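Local coordinates for 4-phosphoerythronate dehydrogenase (Lactobacillus jensenii, PDB 4PRK), which probably catalyses the NAD-dependent interconversion of pyruvate and D-lactate, as a D-isomer-specific 2-hydroxyacid dehydrogenase with a Rossmann-fold coenzyme domain, at residues 166-176 with 186-195. Residues are numbered along the deposited sequence; the frame is centred on the assembly and turned at random.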
loop_
_atom_site.group_PDB
_atom_site.type_symbol
_atom_site.label_atom_id
_atom_site.label_comp_id
_atom_site.label_asym_id
_atom_site.label_seq_id
_atom_site.Cartn_x
_atom_site.Cartn_y
_atom_site.Cartn_z
ATOM N N SER A 166 -6.055 2.246 -5.062
ATOM C CA SER A 166 -4.924 3.203 -4.958
ATOM C C SER A 166 -3.678 2.482 -4.505
ATOM O O SER A 166 -2.608 2.867 -4.866
ATOM C CB SER A 166 -5.245 4.361 -4.035
ATOM O OG SER A 166 -5.534 3.784 -2.808
ATOM N N ALA A 167 -3.796 1.383 -3.768
ATOM C CA ALA A 167 -2.618 0.655 -3.371
ATOM C C ALA A 167 -2.014 -0.098 -4.563
ATOM O O ALA A 167 -0.839 -0.385 -4.544
ATOM C CB ALA A 167 -2.916 -0.272 -2.222
ATOM N N MET A 168 -2.798 -0.382 -5.619
ATOM C CA MET A 168 -2.225 -0.912 -6.866
ATOM C C MET A 168 -1.679 0.202 -7.798
ATOM O O MET A 168 -1.096 -0.071 -8.878
ATOM C CB MET A 168 -3.266 -1.732 -7.625
ATOM C CG MET A 168 -3.866 -2.863 -6.823
ATOM S SD MET A 168 -4.840 -4.014 -7.797
ATOM C CE MET A 168 -6.466 -3.421 -7.566
ATOM N N GLY A 169 -1.850 1.450 -7.388
ATOM C CA GLY A 169 -1.341 2.580 -8.142
ATOM C C GLY A 169 -2.368 3.298 -9.021
ATOM O O GLY A 169 -2.031 4.292 -9.671
ATOM N N ALA A 170 -3.625 2.845 -9.037
ATOM C CA ALA A 170 -4.651 3.542 -9.804
ATOM C C ALA A 170 -4.957 4.924 -9.261
ATOM O O ALA A 170 -4.825 5.169 -8.072
ATOM C CB ALA A 170 -5.936 2.739 -9.843
ATOM N N LYS A 171 -5.439 5.815 -10.123
ATOM C CA LYS A 171 -5.997 7.066 -9.652
ATOM C C LYS A 171 -7.478 6.864 -9.355
ATOM O O LYS A 171 -8.212 6.370 -10.208
ATOM C CB LYS A 171 -5.810 8.175 -10.704
ATOM C CG LYS A 171 -6.402 9.504 -10.261
ATOM C CD LYS A 171 -6.775 10.362 -11.437
ATOM C CE LYS A 171 -5.855 11.538 -11.662
ATOM N NZ LYS A 171 -6.682 12.648 -12.242
ATOM N N VAL A 172 -7.939 7.249 -8.171
ATOM C CA VAL A 172 -9.310 7.039 -7.782
ATOM C C VAL A 172 -10.018 8.379 -7.532
ATOM O O VAL A 172 -9.551 9.191 -6.746
ATOM C CB VAL A 172 -9.411 6.203 -6.491
ATOM C CG1 VAL A 172 -10.881 5.965 -6.091
ATOM C CG2 VAL A 172 -8.691 4.909 -6.667
ATOM N N LEU A 173 -11.163 8.555 -8.180
ATOM C CA LEU A 173 -12.026 9.703 -8.023
ATOM C C LEU A 173 -13.322 9.220 -7.439
ATOM O O LEU A 173 -13.747 8.103 -7.728
ATOM C CB LEU A 173 -12.364 10.331 -9.389
ATOM C CG LEU A 173 -11.239 10.891 -10.253
ATOM C CD1 LEU A 173 -11.706 11.267 -11.624
ATOM C CD2 LEU A 173 -10.613 12.107 -9.563
ATOM N N ALA A 174 -13.966 10.061 -6.638
ATOM C CA ALA A 174 -15.259 9.705 -6.088
ATOM C C ALA A 174 -16.216 10.890 -6.037
ATOM O O ALA A 174 -15.803 11.988 -5.687
ATOM C CB ALA A 174 -15.066 9.147 -4.680
ATOM N N TYR A 175 -17.485 10.648 -6.369
ATOM C CA TYR A 175 -18.562 11.607 -6.179
ATOM C C TYR A 175 -19.256 11.266 -4.887
ATOM O O TYR A 175 -19.569 10.118 -4.644
ATOM C CB TYR A 175 -19.603 11.584 -7.323
ATOM C CG TYR A 175 -20.807 12.484 -6.961
ATOM C CD1 TYR A 175 -20.634 13.852 -6.818
ATOM C CD2 TYR A 175 -22.055 11.958 -6.686
ATOM C CE1 TYR A 175 -21.670 14.664 -6.451
ATOM C CE2 TYR A 175 -23.100 12.776 -6.350
ATOM C CZ TYR A 175 -22.893 14.131 -6.242
ATOM O OH TYR A 175 -23.904 14.995 -5.863
ATOM N N ASP A 176 -19.494 12.249 -4.032
ATOM C CA ASP A 176 -20.294 12.001 -2.840
ATOM C C ASP A 176 -20.952 13.283 -2.329
ATOM O O ASP A 176 -20.523 14.360 -2.673
ATOM C CB ASP A 176 -19.437 11.342 -1.737
ATOM C CG ASP A 176 -20.288 10.531 -0.724
ATOM O OD1 ASP A 176 -21.491 10.795 -0.514
ATOM O OD2 ASP A 176 -19.751 9.624 -0.107
ATOM N N TYR A 186 -6.670 8.117 -0.317
ATOM C CA TYR A 186 -6.919 7.119 -1.332
ATOM C C TYR A 186 -7.788 7.579 -2.517
ATOM O O TYR A 186 -7.902 6.871 -3.507
ATOM C CB TYR A 186 -7.607 5.953 -0.686
ATOM C CG TYR A 186 -6.904 5.430 0.522
ATOM C CD1 TYR A 186 -5.637 4.842 0.403
ATOM C CD2 TYR A 186 -7.485 5.498 1.781
ATOM C CE1 TYR A 186 -4.966 4.308 1.518
ATOM C CE2 TYR A 186 -6.831 4.967 2.909
ATOM C CZ TYR A 186 -5.555 4.384 2.770
ATOM O OH TYR A 186 -4.820 3.876 3.845
ATOM N N LEU A 187 -8.416 8.736 -2.437
ATOM C CA LEU A 187 -9.255 9.189 -3.539
ATOM C C LEU A 187 -9.270 10.689 -3.563
ATOM O O LEU A 187 -8.781 11.279 -2.641
ATOM C CB LEU A 187 -10.677 8.654 -3.412
ATOM C CG LEU A 187 -11.482 9.016 -2.170
ATOM C CD1 LEU A 187 -12.078 10.421 -2.237
ATOM C CD2 LEU A 187 -12.586 7.991 -1.971
ATOM N N THR A 188 -9.801 11.279 -4.644
ATOM C CA THR A 188 -9.985 12.738 -4.783
ATOM C C THR A 188 -11.443 12.954 -5.101
ATOM O O THR A 188 -11.996 12.322 -6.039
ATOM C CB THR A 188 -9.178 13.245 -5.948
ATOM O OG1 THR A 188 -7.775 13.047 -5.676
ATOM C CG2 THR A 188 -9.475 14.741 -6.223
ATOM N N TYR A 189 -12.114 13.774 -4.295
ATOM C CA TYR A 189 -13.495 14.100 -4.577
ATOM C C TYR A 189 -13.633 14.936 -5.876
ATOM O O TYR A 189 -12.752 15.686 -6.223
ATOM C CB TYR A 189 -14.090 14.833 -3.401
ATOM C CG TYR A 189 -14.351 14.000 -2.162
ATOM C CD1 TYR A 189 -15.383 13.080 -2.134
ATOM C CD2 TYR A 189 -13.656 14.222 -1.007
ATOM C CE1 TYR A 189 -15.661 12.340 -0.996
ATOM C CE2 TYR A 189 -13.935 13.496 0.142
ATOM C CZ TYR A 189 -14.953 12.552 0.124
ATOM O OH TYR A 189 -15.241 11.829 1.239
ATOM N N ALA A 190 -14.707 14.683 -6.600
ATOM C CA ALA A 190 -14.965 15.298 -7.880
ATOM C C ALA A 190 -16.451 15.326 -8.150
ATOM O O ALA A 190 -17.220 14.659 -7.494
ATOM C CB ALA A 190 -14.243 14.571 -8.991
ATOM N N ASP A 191 -16.832 16.125 -9.128
ATOM C CA ASP A 191 -18.206 16.248 -9.556
ATOM C C ASP A 191 -18.671 14.973 -10.220
ATOM O O ASP A 191 -17.894 14.246 -10.799
ATOM C CB ASP A 191 -18.351 17.390 -10.547
ATOM C CG ASP A 191 -18.158 18.726 -9.922
ATOM O OD1 ASP A 191 -18.273 18.848 -8.703
ATOM O OD2 ASP A 191 -17.882 19.666 -10.664
ATOM N N PHE A 192 -19.963 14.736 -10.150
ATOM C CA PHE A 192 -20.541 13.519 -10.641
ATOM C C PHE A 192 -20.253 13.386 -12.122
ATOM O O PHE A 192 -19.907 12.324 -12.584
ATOM C CB PHE A 192 -22.039 13.560 -10.366
ATOM C CG PHE A 192 -22.812 12.431 -10.968
ATOM C CD1 PHE A 192 -22.979 11.250 -10.288
ATOM C CD2 PHE A 192 -23.398 12.564 -12.203
ATOM C CE1 PHE A 192 -23.698 10.214 -10.836
ATOM C CE2 PHE A 192 -24.118 11.530 -12.757
ATOM C CZ PHE A 192 -24.266 10.351 -12.074
ATOM N N ASP A 193 -20.378 14.470 -12.867
ATOM C CA ASP A 193 -20.104 14.413 -14.289
ATOM C C ASP A 193 -18.643 14.124 -14.635
ATOM O O ASP A 193 -18.371 13.367 -15.539
ATOM C CB ASP A 193 -20.681 15.613 -15.046
ATOM C CG ASP A 193 -20.083 16.926 -14.619
ATOM O OD1 ASP A 193 -19.559 17.015 -13.505
ATOM O OD2 ASP A 193 -20.150 17.886 -15.404
ATOM N N THR A 194 -17.714 14.719 -13.897
ATOM C CA THR A 194 -16.295 14.428 -14.067
ATOM C C THR A 194 -15.996 12.941 -13.880
ATOM O O THR A 194 -15.253 12.349 -14.619
ATOM C CB THR A 194 -15.479 15.213 -13.040
ATOM O OG1 THR A 194 -15.869 16.575 -13.101
ATOM C CG2 THR A 194 -14.018 15.114 -13.319
ATOM N N VAL A 195 -16.611 12.351 -12.878
ATOM C CA VAL A 195 -16.382 10.938 -12.555
ATOM C C VAL A 195 -16.813 10.049 -13.723
ATOM O O VAL A 195 -16.024 9.207 -14.168
ATOM C CB VAL A 195 -17.100 10.533 -11.240
ATOM C CG1 VAL A 195 -17.134 8.996 -11.088
ATOM C CG2 VAL A 195 -16.430 11.200 -10.026
HETATM O O HOH W 1 -17.318 10.220 1.156
#
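With CG trans to the backbone N in both Tyr175 (chi1 172°) and Phe192 (chi1 173°), the two rings swing together where strand 171-175 meets the start of helix 192-198. Phe192 CB sits over the centre of the Tyr175 ring in a CH-pi contact, 3.8 Å from the centroid, while the Phe192 ring turns its edge to that ring in a T-shaped pair with planes at 80°. At the edge of the Tyr175 ring, in its plane, Ala190 O comes within 3.6 Å of CD1. The backbones illustrate parallel pairing at a sheet margin: Thr188 N donates to Val172 O, Ala174 N to Thr188 O at 3.1 Å, and Ala190 N to Ala174 O, adding 188-189 as an edge strand within this chain. Leu187 CD2 packs against Ala174 CB at 3.9 Å, and Leu187 CD1 rests over the Tyr189 ring. At that ring's edge, in plane, one water joins Tyr189 OH (2.6 Å) to Asp176 OD2 (2.8 Å), donating to the carboxylate; Asn180 N also bonds the hydroxyl. Held further by a weak bond from Val154 N, Asp176 ends the second Rossmann strand beside the probable GxGxxG turn, consistent with the acid that binds the adenosine ribose in NAD-dependent relatives.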